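Local coordinates for protein type I modular polyketide synthase (Streptomyces albus subsp. albus, PDB 6IYT) that is an acyltransferase domain of the salinomycin polyketide synthase and probably transfers an ethylmalonyl-type extender unit from coenzyme A to an acyl carrier protein, at residues Gly127-Gln131 / Ile313-Val317; Ile181-Pro186 / Val235-Gln240; Val289-Val293 / Ala318-Gln323. All blocks are in the same frame, centred on the assembly; numbering follows the deposited sequence.

Interaction 1 (Gly127-Gln131 / Ile313-Val317); sequences GQGSQ and IGSTV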
ATOM      1  N   GLY A 127      -5.891   5.456  -3.072  1.00  9.90           N
ATOM      2  CA  GLY A 127      -7.086   6.077  -2.469  1.00 11.33           C
ATOM      3  C   GLY A 127      -8.034   5.023  -1.941  1.00 13.30           C
ATOM      4  O   GLY A 127      -7.611   4.006  -1.370  1.00 13.64           O
ATOM      5  N   GLN A 128      -9.325   5.245  -2.116  1.00 13.32           N
ATOM      6  CA  GLN A 128     -10.299   4.318  -1.573  1.00 13.46           C
ATOM      7  C   GLN A 128     -10.308   3.049  -2.394  1.00 11.66           C
ATOM      8  O   GLN A 128      -9.893   3.043  -3.556  1.00 13.87           O
ATOM      9  CB  GLN A 128     -11.688   4.946  -1.524  1.00 15.00           C
ATOM     10  CG  GLN A 128     -12.051   5.451  -0.154  1.00 15.63           C
ATOM     11  CD  GLN A 128     -13.232   6.383  -0.167  1.00 15.28           C
ATOM     12  OE1 GLN A 128     -14.396   5.951  -0.255  1.00 17.13           O
ATOM     13  NE2 GLN A 128     -12.958   7.653  -0.116  1.00 13.89           N
ATOM     14  N   GLY A 129     -10.685   1.949  -1.760  1.00 10.59           N
ATOM     15  CA  GLY A 129     -10.681   0.643  -2.414  1.00 10.68           C
ATOM     16  C   GLY A 129      -9.840  -0.347  -1.631  1.00 12.66           C
ATOM     17  O   GLY A 129      -9.962  -1.584  -1.809  1.00 11.59           O
ATOM     18  N   SER A 130      -8.969   0.202  -0.776  1.00 10.07           N
ATOM     19  CA  SER A 130      -8.025  -0.577   0.060  1.00 13.72           C
ATOM     20  C   SER A 130      -8.707  -1.289   1.249  1.00 11.71           C
ATOM     21  O   SER A 130      -8.085  -2.107   1.932  1.00 12.59           O
ATOM     22  CB  SER A 130      -6.945   0.382   0.611  1.00 16.68           C
ATOM     23  OG  SER A 130      -5.734   0.138  -0.043  1.00 34.45           O
ATOM     24  N   GLN A 131      -9.847  -0.766   1.653  1.00  9.98           N
ATOM     25  CA  GLN A 131     -10.340  -1.004   2.989  1.00  9.74           C
ATOM     26  C   GLN A 131     -10.900  -2.423   3.097  1.00  8.27           C
ATOM     27  O   GLN A 131     -11.491  -2.928   2.148  1.00 10.34           O
ATOM     28  CB  GLN A 131     -11.445   0.058   3.339  1.00 10.67           C
ATOM     29  CG  GLN A 131     -12.682   0.024   2.438  1.00 12.79           C
ATOM     30  CD  GLN A 131     -12.603   0.946   1.216  1.00 14.49           C
ATOM     31  OE1 GLN A 131     -11.528   1.357   0.801  1.00 15.60           O
ATOM     32  NE2 GLN A 131     -13.773   1.316   0.668  1.00 14.93           N
ATOM     33  N   ILE A 313     -16.596   1.537  -6.289  1.00  9.45           N
ATOM     34  CA  ILE A 313     -15.613   1.506  -5.184  1.00 11.38           C
ATOM     35  C   ILE A 313     -16.302   1.991  -3.883  1.00 11.32           C
ATOM     36  O   ILE A 313     -17.063   2.980  -3.888  1.00 10.26           O
ATOM     37  CB  ILE A 313     -14.407   2.394  -5.490  1.00  9.87           C
ATOM     38  CG1 ILE A 313     -13.654   1.884  -6.735  1.00  9.93           C
ATOM     39  CG2 ILE A 313     -13.455   2.513  -4.293  1.00 10.81           C
ATOM     40  CD1 ILE A 313     -12.597   2.857  -7.232  1.00 10.61           C
ATOM     41  N   GLY A 314     -16.196   1.179  -2.844  1.00 12.21           N
ATOM     42  CA  GLY A 314     -16.957   1.403  -1.616  1.00 13.06           C
ATOM     43  C   GLY A 314     -16.788   2.805  -1.044  1.00  9.45           C
ATOM     44  O   GLY A 314     -15.692   3.283  -0.913  1.00  9.95           O
ATOM     45  N   SER A 315     -17.917   3.435  -0.717  1.00 10.63           N
ATOM     46  CA  SER A 315     -17.989   4.671   0.007  1.00  9.18           C
ATOM     47  C   SER A 315     -17.472   5.876  -0.755  1.00  8.85           C
ATOM     48  O   SER A 315     -17.292   6.939  -0.177  1.00  8.80           O
ATOM     49  CB  SER A 315     -17.275   4.570   1.340  1.00 13.09           C
ATOM     50  OG  SER A 315     -17.863   3.544   2.156  1.00 13.53           O
ATOM     51  N   THR A 316     -17.296   5.743  -2.055  1.00  9.39           N
ATOM     52  CA  THR A 316     -16.775   6.842  -2.841  1.00  7.33           C
ATOM     53  C   THR A 316     -17.884   7.811  -3.214  1.00  6.90           C
ATOM     54  O   THR A 316     -19.087   7.459  -3.199  1.00  7.53           O
ATOM     55  CB  THR A 316     -16.113   6.361  -4.113  1.00  8.84           C
ATOM     56  OG1 THR A 316     -17.027   5.520  -4.843  1.00  8.59           O
ATOM     57  CG2 THR A 316     -14.813   5.584  -3.771  1.00  9.49           C
ATOM     58  N   VAL A 317     -17.490   9.057  -3.395  1.00  6.42           N
ATOM     59  CA  VAL A 317     -18.318  10.075  -4.061  1.00  6.21           C
ATOM     60  C   VAL A 317     -17.712  10.361  -5.422  1.00  5.46           C
ATOM     61  O   VAL A 317     -16.637   9.886  -5.719  1.00  5.14           O
ATOM     62  CB  VAL A 317     -18.371  11.383  -3.252  1.00  6.00           C
ATOM     63  CG1 VAL A 317     -19.089  11.181  -1.916  1.00  6.61           C
ATOM     64  CG2 VAL A 317     -16.978  12.029  -3.103  1.00  6.71           C
TER
HETATM   65  O   HOH W   1     -16.344   1.097   2.127  1.00 22.05           O
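Gln-128 and Ile-313 meet where the glycine-rich GQGSQ loop following strand 120-125 of the large α/β subdomain passes a type II beta turn, Ile-313 to Thr-316, that follows strand 310-312 of the small, ferredoxin-like subdomain. In related acyltransferases this GQG motif borders the acyl-binding site, and a similar role is likely here. The close-packed half relies on van der Waals contact, a methyl against the loop backbone. Ile-313 places CG2 anti to its backbone N, and that methyl rests 3.7 Å from Gln-128 O and 3.8 Å from Gly-129 N. Alongside it, Gln-128 and Thr-316 run past each other in opposite directions, with Gln-128 CB 3.9 Å from Thr-316 CG2. Helix 181-200 also packs against Gln-128, through Ile-181, Leu-184 and Leu-188.

The other half is looser and uses water. Gln-131 is bent at chi2 (-91°), which folds its amide back over its own loop. There OE1 accepts a bond from Gly-129 N at 2.8 Å (N-H...O 155°), fixing the rotation of the amide. NE2 is thereby turned to the beta turn, but its bond to Gly-314 O is weak, 3.2 Å long and bent to 127°. The same nitrogen also donates to a water 3.0 Å from NE2, and this water in turn donates to Ser-315 OG at 2.9 Å; Ser-315 OG is bonded to Asp-179 O as well. Within the turn the backbone bond from Thr-316 N to Ile-313 O is weak; Thr-316 OG1, also bonded to Val-252 N, adds a shorter one to that oxygen, 2.7 Å, tilted out of the carbonyl plane.

Interaction 2 (Ile181-Pro186 / Val235-Gln240); sequences IEILQP and VVLRSQ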
ATOM      1  N   ILE A 181     -17.713   8.120   4.558  1.00  4.77           N
ATOM      2  CA  ILE A 181     -16.521   8.657   3.901  1.00  5.37           C
ATOM      3  C   ILE A 181     -15.655   9.539   4.844  1.00  5.16           C
ATOM      4  O   ILE A 181     -14.452   9.458   4.811  1.00  4.78           O
ATOM      5  CB  ILE A 181     -16.880   9.421   2.595  1.00  5.65           C
ATOM      6  CG1 ILE A 181     -15.632   9.715   1.799  1.00  6.72           C
ATOM      7  CG2 ILE A 181     -17.654  10.675   2.896  1.00  6.20           C
ATOM      8  CD1 ILE A 181     -15.902  10.075   0.360  1.00  7.35           C
ATOM      9  N   GLU A 182     -16.302  10.251   5.766  1.00  5.81           N
ATOM     10  CA  GLU A 182     -15.594  11.200   6.626  1.00  6.40           C
ATOM     11  C   GLU A 182     -14.916  10.466   7.799  1.00  5.45           C
ATOM     12  O   GLU A 182     -14.064  11.004   8.460  1.00  5.22           O
ATOM     13  CB  GLU A 182     -16.543  12.281   7.114  1.00  7.23           C
ATOM     14  CG  GLU A 182     -17.578  11.779   8.153  1.00  8.62           C
ATOM     15  CD  GLU A 182     -18.876  11.222   7.539  1.00 10.75           C
ATOM     16  OE1 GLU A 182     -18.889  10.703   6.380  1.00  9.00           O
ATOM     17  OE2 GLU A 182     -19.909  11.219   8.277  1.00 15.17           O
ATOM     18  N   ILE A 183     -15.241   9.191   7.943  1.00  5.56           N
ATOM     19  CA  ILE A 183     -14.581   8.294   8.925  1.00  5.75           C
ATOM     20  C   ILE A 183     -13.503   7.479   8.249  1.00  5.70           C
ATOM     21  O   ILE A 183     -12.356   7.394   8.738  1.00  5.27           O
ATOM     22  CB  ILE A 183     -15.594   7.354   9.577  1.00  6.06           C
ATOM     23  CG1 ILE A 183     -16.812   8.131  10.149  1.00  6.80           C
ATOM     24  CG2 ILE A 183     -14.905   6.508  10.652  1.00  6.68           C
ATOM     25  CD1 ILE A 183     -16.470   9.218  11.113  1.00  7.01           C
ATOM     26  N   LEU A 184     -13.846   6.939   7.078  1.00  4.93           N
ATOM     27  CA  LEU A 184     -12.944   6.084   6.314  1.00  5.06           C
ATOM     28  C   LEU A 184     -11.661   6.785   5.870  1.00  4.58           C
ATOM     29  O   LEU A 184     -10.556   6.213   5.979  1.00  4.50           O
ATOM     30  CB  LEU A 184     -13.682   5.533   5.094  1.00  5.65           C
ATOM     31  CG  LEU A 184     -12.930   4.562   4.219  1.00  6.09           C
ATOM     32  CD1 LEU A 184     -12.538   3.359   5.047  1.00  5.97           C
ATOM     33  CD2 LEU A 184     -13.820   4.146   3.036  1.00  7.37           C
ATOM     34  N   GLN A 185     -11.779   7.970   5.262  1.00  4.52           N
ATOM     35  CA  GLN A 185     -10.571   8.584   4.692  1.00  4.82           C
ATOM     36  C   GLN A 185      -9.511   8.861   5.782  1.00  4.58           C
ATOM     37  O   GLN A 185      -8.363   8.547   5.601  1.00  4.11           O
ATOM     38  CB  GLN A 185     -10.885   9.820   3.882  1.00  5.34           C
ATOM     39  CG  GLN A 185     -11.711   9.525   2.647  1.00  5.71           C
ATOM     40  CD  GLN A 185     -11.664  10.643   1.607  1.00  8.02           C
ATOM     41  OE1 GLN A 185     -10.917  11.612   1.745  1.00  8.06           O
ATOM     42  NE2 GLN A 185     -12.397  10.461   0.523  1.00 10.00           N
ATOM     43  N   PRO A 186      -9.921   9.402   6.941  1.00  4.45           N
ATOM     44  CA  PRO A 186      -8.860   9.620   7.917  1.00  4.69           C
ATOM     45  C   PRO A 186      -8.318   8.337   8.522  1.00  4.49           C
ATOM     46  O   PRO A 186      -7.104   8.262   8.859  1.00  4.81           O
ATOM     47  CB  PRO A 186      -9.555  10.503   9.003  1.00  5.30           C
ATOM     48  CG  PRO A 186     -10.668  11.185   8.265  1.00  5.69           C
ATOM     49  CD  PRO A 186     -11.164  10.097   7.321  1.00  5.13           C
ATOM     50  N   VAL A 235      -7.106  15.733   5.310  1.00  5.09           N
ATOM     51  CA  VAL A 235      -7.940  14.565   5.016  1.00  5.17           C
ATOM     52  C   VAL A 235      -9.253  14.579   5.806  1.00  4.95           C
ATOM     53  O   VAL A 235     -10.306  14.254   5.249  1.00  5.43           O
ATOM     54  CB  VAL A 235      -7.200  13.215   5.179  1.00  5.47           C
ATOM     55  CG1 VAL A 235      -6.919  12.906   6.626  1.00  6.37           C
ATOM     56  CG2 VAL A 235      -8.031  12.097   4.561  1.00  5.46           C
ATOM     57  N   VAL A 236      -9.225  15.105   7.026  1.00  4.14           N
ATOM     58  CA  VAL A 236     -10.434  15.210   7.833  1.00  4.50           C
ATOM     59  C   VAL A 236     -11.396  16.224   7.216  1.00  5.18           C
ATOM     60  O   VAL A 236     -12.549  15.925   6.983  1.00  4.37           O
ATOM     61  CB  VAL A 236     -10.130  15.610   9.293  1.00  4.57           C
ATOM     62  CG1 VAL A 236     -11.439  15.967  10.035  1.00  5.25           C
ATOM     63  CG2 VAL A 236      -9.424  14.478  10.018  1.00  4.83           C
ATOM     64  N   LEU A 237     -10.917  17.409   6.904  1.00  5.50           N
ATOM     65  CA  LEU A 237     -11.825  18.461   6.461  1.00  6.36           C
ATOM     66  C   LEU A 237     -12.357  18.199   5.073  1.00  6.02           C
ATOM     67  O   LEU A 237     -13.508  18.484   4.796  1.00  5.94           O
ATOM     68  CB  LEU A 237     -11.158  19.820   6.505  1.00  7.27           C
ATOM     69  CG  LEU A 237     -10.862  20.364   7.891  1.00  8.52           C
ATOM     70  CD1 LEU A 237     -10.197  21.738   7.747  1.00  8.14           C
ATOM     71  CD2 LEU A 237     -12.112  20.442   8.761  1.00  9.92           C
ATOM     72  N   ARG A 238     -11.498  17.762   4.167  1.00  5.23           N
ATOM     73  CA  ARG A 238     -11.949  17.474   2.837  1.00  6.13           C
ATOM     74  C   ARG A 238     -12.974  16.344   2.804  1.00  5.48           C
ATOM     75  O   ARG A 238     -13.988  16.455   2.135  1.00  6.48           O
ATOM     76  CB  ARG A 238     -10.804  17.184   1.899  1.00  6.81           C
ATOM     77  CG  ARG A 238     -11.218  17.443   0.461  1.00  9.54           C
ATOM     78  CD  ARG A 238     -10.029  17.395  -0.488  1.00 10.34           C
ATOM     79  NE  ARG A 238      -9.509  16.037  -0.640  1.00  9.98           N
ATOM     80  CZ  ARG A 238      -8.504  15.731  -1.456  1.00 11.40           C
ATOM     81  NH1 ARG A 238      -7.906  16.692  -2.133  1.00  8.10           N
ATOM     82  NH2 ARG A 238      -8.136  14.455  -1.634  1.00 13.24           N
ATOM     83  N   SER A 239     -12.727  15.256   3.551  1.00  5.43           N
ATOM     84  CA  SER A 239     -13.675  14.151   3.568  1.00  5.11           C
ATOM     85  C   SER A 239     -15.000  14.538   4.236  1.00  5.57           C
ATOM     86  O   SER A 239     -16.060  14.112   3.798  1.00  5.29           O
ATOM     87  CB  SER A 239     -13.076  12.879   4.196  1.00  5.19           C
ATOM     88  OG  SER A 239     -12.735  13.037   5.568  1.00  4.31           O
ATOM     89  N   GLN A 240     -14.940  15.380   5.258  1.00  5.09           N
ATOM     90  CA  GLN A 240     -16.182  15.925   5.866  1.00  5.82           C
ATOM     91  C   GLN A 240     -16.963  16.782   4.869  1.00  5.53           C
ATOM     92  O   GLN A 240     -18.187  16.655   4.743  1.00  5.92           O
ATOM     93  CB  GLN A 240     -15.862  16.752   7.101  1.00  6.16           C
ATOM     94  CG  GLN A 240     -17.105  17.211   7.850  1.00  7.41           C
ATOM     95  CD  GLN A 240     -17.935  16.058   8.365  1.00  8.65           C
ATOM     96  OE1 GLN A 240     -17.463  15.251   9.207  1.00  7.86           O
ATOM     97  NE2 GLN A 240     -19.195  16.008   7.962  1.00 10.94           N
TER
HETATM   98  O   HOH W   2     -13.549  13.710   8.688  1.00  7.18           O
HETATM   99  O   HOH W   3     -20.935  13.806   8.665  1.00 16.43           O
HETATM  100  O   HOH W   4     -10.366  13.408  -0.018  1.00 16.58           O
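Gln-185 lies against Ser-239 and Val-235 where two antiparallel helices pack; the axes of the short segments approach to 8.1 Å, with 152° between their directions. From CB outward its contacts can be traced atom by atom. CB rests 3.7 Å from Val-235 CG2, the two side chains crossing at a slant. CG, set beside the backbone N (chi1 -65°), passes Ser-239 CB at 3.9 Å, and CD continues over the same carbon. OE1 comes to 3.5 Å from Ser-239 CB, then accepts from a water at 2.6 Å. That water takes a bond from Arg-238 NE at 2.8 Å, in the guanidinium plane, so a buried amide oxygen is joined to the other helix by one solvent molecule.

Ser-239 is the knob of a knobs-into-holes fit, entering among Ile-181, Glu-182, Gln-185 and Pro-186. Its OG turns inward to its own helix and donates to Val-235 O at 2.7 Å, an acceptor shared with Ser-239 N, so the hydroxyl is satisfied within its own helix although it faces Glu-182 CA and Pro-186 CD. Pro-186 adds its ring, CG 3.9 Å from Val-236 CG2. Because proline has no N-H, the helix kinks here, and Glu-182 O instead receives a bond from a water that also donates to Val-236 O. A third water links Glu-182 OE2 with Gln-240 NE2; the carboxylate and amide planes stand 72° apart, and Arg-180 and Asp-244 are the respective further partners. Helix 215-223 also meets helix 228-245: its Ile-217 touches Val-235 and Arg-238, while Arg-238 reaches helix 363-371, touching Trp-366 and bonding Asn-369 OD1.

Interaction 3 (Val289-Val293 / Ala318-Gln323); sequences VAGQV and ASHCAQ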
ATOM      1  N   VAL A 289     -14.087   5.538 -13.305  1.00  6.69           N
ATOM      2  CA  VAL A 289     -15.134   6.385 -13.868  1.00  6.12           C
ATOM      3  C   VAL A 289     -15.964   6.999 -12.736  1.00  6.90           C
ATOM      4  O   VAL A 289     -16.353   6.293 -11.811  1.00  7.83           O
ATOM      5  CB  VAL A 289     -16.073   5.570 -14.752  1.00  6.50           C
ATOM      6  CG1 VAL A 289     -17.223   6.448 -15.257  1.00  7.24           C
ATOM      7  CG2 VAL A 289     -15.305   4.952 -15.916  1.00  6.45           C
ATOM      8  N   ALA A 290     -16.099   8.329 -12.744  1.00  6.74           N
ATOM      9  CA  ALA A 290     -16.862   9.044 -11.727  1.00  6.33           C
ATOM     10  C   ALA A 290     -18.171   9.543 -12.306  1.00  7.63           C
ATOM     11  O   ALA A 290     -18.222   9.972 -13.444  1.00  7.43           O
ATOM     12  CB  ALA A 290     -16.055  10.229 -11.203  1.00  7.73           C
ATOM     13  N   GLY A 291     -19.197   9.616 -11.474  1.00  6.41           N
ATOM     14  CA  GLY A 291     -20.373  10.362 -11.827  1.00  7.21           C
ATOM     15  C   GLY A 291     -21.602   9.923 -11.068  1.00  7.71           C
ATOM     16  O   GLY A 291     -21.518   9.177 -10.082  1.00  7.05           O
ATOM     17  N   GLN A 292     -22.756  10.260 -11.620  1.00  8.21           N
ATOM     18  CA  GLN A 292     -24.034  10.032 -10.966  1.00  8.94           C
ATOM     19  C   GLN A 292     -24.216   8.537 -10.693  1.00  8.53           C
ATOM     20  O   GLN A 292     -23.863   7.713 -11.515  1.00  8.46           O
ATOM     21  CB  GLN A 292     -25.140  10.545 -11.890  1.00 11.91           C
ATOM     22  CG  GLN A 292     -26.529  10.289 -11.398  1.00 17.35           C
ATOM     23  CD  GLN A 292     -27.506  10.151 -12.543  1.00 22.74           C
ATOM     24  OE1 GLN A 292     -27.723   9.050 -13.029  1.00 20.03           O
ATOM     25  NE2 GLN A 292     -27.829  11.275 -13.163  1.00 22.98           N
ATOM     26  N   VAL A 293     -24.776   8.200  -9.533  1.00  8.99           N
ATOM     27  CA  VAL A 293     -24.822   6.799  -9.087  1.00  9.94           C
ATOM     28  C   VAL A 293     -25.641   5.918 -10.034  1.00 10.84           C
ATOM     29  O   VAL A 293     -25.204   4.838 -10.412  1.00 10.48           O
ATOM     30  CB  VAL A 293     -25.398   6.686  -7.664  1.00 10.58           C
ATOM     31  CG1 VAL A 293     -25.548   5.213  -7.261  1.00 13.96           C
ATOM     32  CG2 VAL A 293     -24.502   7.426  -6.687  1.00 11.59           C
ATOM     33  N   ALA A 318     -18.352  11.215  -6.211  1.00  5.30           N
ATOM     34  CA  ALA A 318     -17.852  11.511  -7.555  1.00  6.10           C
ATOM     35  C   ALA A 318     -16.864  12.659  -7.500  1.00  6.53           C
ATOM     36  O   ALA A 318     -17.111  13.731  -8.037  1.00  8.60           O
ATOM     37  CB  ALA A 318     -19.014  11.846  -8.511  1.00  5.90           C
ATOM     38  N   SER A 319     -15.732  12.437  -6.847  1.00  7.26           N
ATOM     39  CA  SER A 319     -14.585  13.308  -7.009  1.00  7.99           C
ATOM     40  C   SER A 319     -14.021  13.110  -8.415  1.00  7.47           C
ATOM     41  O   SER A 319     -14.504  12.266  -9.178  1.00  8.19           O
ATOM     42  CB  SER A 319     -13.520  12.994  -5.940  1.00  8.07           C
ATOM     43  OG  SER A 319     -13.416  11.600  -5.754  1.00 11.13           O
ATOM     44  N   HIS A 320     -13.087  13.953  -8.796  1.00  7.01           N
ATOM     45  CA  HIS A 320     -12.353  13.784 -10.039  1.00  6.55           C
ATOM     46  C   HIS A 320     -13.264  13.976 -11.257  1.00  7.61           C
ATOM     47  O   HIS A 320     -13.045  13.380 -12.301  1.00  9.73           O
ATOM     48  CB  HIS A 320     -11.672  12.399 -10.090  1.00  7.75           C
ATOM     49  CG  HIS A 320     -10.738  12.157  -8.953  1.00  6.82           C
ATOM     50  ND1 HIS A 320      -9.621  12.934  -8.748  1.00  7.57           N
ATOM     51  CD2 HIS A 320     -10.861  11.385  -7.845  1.00  8.76           C
ATOM     52  CE1 HIS A 320      -9.036  12.578  -7.617  1.00  7.73           C
ATOM     53  NE2 HIS A 320      -9.801  11.693  -7.021  1.00  7.99           N
ATOM     54  N   CYS A 321     -14.277  14.795 -11.092  1.00  6.89           N
ATOM     55  CA  CYS A 321     -15.116  15.241 -12.185  1.00  7.29           C
ATOM     56  C   CYS A 321     -15.746  16.590 -11.822  1.00  7.70           C
ATOM     57  O   CYS A 321     -15.427  17.165 -10.772  1.00  6.92           O
ATOM     58  CB  CYS A 321     -16.197  14.195 -12.482  1.00  7.76           C
ATOM     59  SG  CYS A 321     -17.443  14.079 -11.213  1.00  8.48           S
ATOM     60  N   ALA A 322     -16.592  17.119 -12.715  1.00  7.33           N
ATOM     61  CA  ALA A 322     -17.161  18.465 -12.540  1.00  8.30           C
ATOM     62  C   ALA A 322     -18.039  18.620 -11.301  1.00  7.96           C
ATOM     63  O   ALA A 322     -18.350  19.737 -10.898  1.00  8.00           O
ATOM     64  CB  ALA A 322     -17.955  18.855 -13.782  1.00  9.41           C
ATOM     65  N   GLN A 323     -18.447  17.517 -10.686  1.00  7.49           N
ATOM     66  CA  GLN A 323     -19.207  17.612  -9.411  1.00  6.43           C
ATOM     67  C   GLN A 323     -18.449  18.351  -8.338  1.00  6.96           C
ATOM     68  O   GLN A 323     -19.059  18.911  -7.432  1.00  6.22           O
ATOM     69  CB  GLN A 323     -19.609  16.238  -8.876  1.00  6.89           C
ATOM     70  CG  GLN A 323     -20.709  15.567  -9.698  1.00  7.11           C
ATOM     71  CD  GLN A 323     -21.415  14.433  -8.954  1.00  7.27           C
ATOM     72  OE1 GLN A 323     -21.527  14.434  -7.701  1.00  7.01           O
ATOM     73  NE2 GLN A 323     -21.922  13.470  -9.716  1.00  7.68           N
TER
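With chi1 at 70°, Cys-321 holds SG between its own backbone N and carbonyl carbon, and there it lies against Ala-290 CB; Gln-323, extended beyond CG (chi2 -162°), brings its amide nitrogen to the backbone where the strand ends, at Gly-291 and Gln-292. These contacts set the loop after strand 310-312 upon the end of strand 286-291, in the ferredoxin-like sheet of the small acyltransferase subdomain. Packing carries the join, for no hydrogen bond crosses it. Ala-290 CB is the focus: Ser-319 O lies 3.3 Å from it, Cys-321 SG 4.1 Å, and Ala-318 CB 4.3 Å. One residue on, Ala-318 CB lies 3.7 Å from Gly-291 N. Gln-323 NE2 stands 3.8 Å from Gly-291 C but has its bond with Lys-249 O, so its amide nitrogen is satisfied by a neighbouring loop.

The loop thus seated carries His-320 on a left-handed backbone conformation. Its imidazole reaches beyond this contact, where NE2 is hydrogen-bonded to Ser-213 OG and ND1 to Arg-372 O, consistent with the serine-histidine pair of this acyltransferase family. The bond to Arg-372 O fixes the ring from its other nitrogen. Just past the histidine the chain enters a 3-10 turn, and Gln-323 N points back to Cys-321 SG in a weak, long but fairly straight bond (3.6 Å, 159°).

In the fold
Interactions 1 and 3 share one continuous loop: 313-317 runs directly into 318-323, and their centres lie about 13 Å apart. After its turn against 127-131 the same loop goes on to present His-320, bonded to Ser-213 of the probable nucleophile elbow. Interaction 2, centred about 12 Å from interaction 1, touches it directly. Ser-315 O packs 3.5 Å from Ile-181 CD1, Gln-131 NE2 lies 3.7 Å from Leu-184 CD2, and the side chains of Gln-128 and Gln-185 come close to each other and to that elbow. Interactions 2 and 3 do not touch; their centres are about 17 Å apart and their nearest atoms about 6 Å. Interaction 1 is thus the link between the helical pair and the histidine loop.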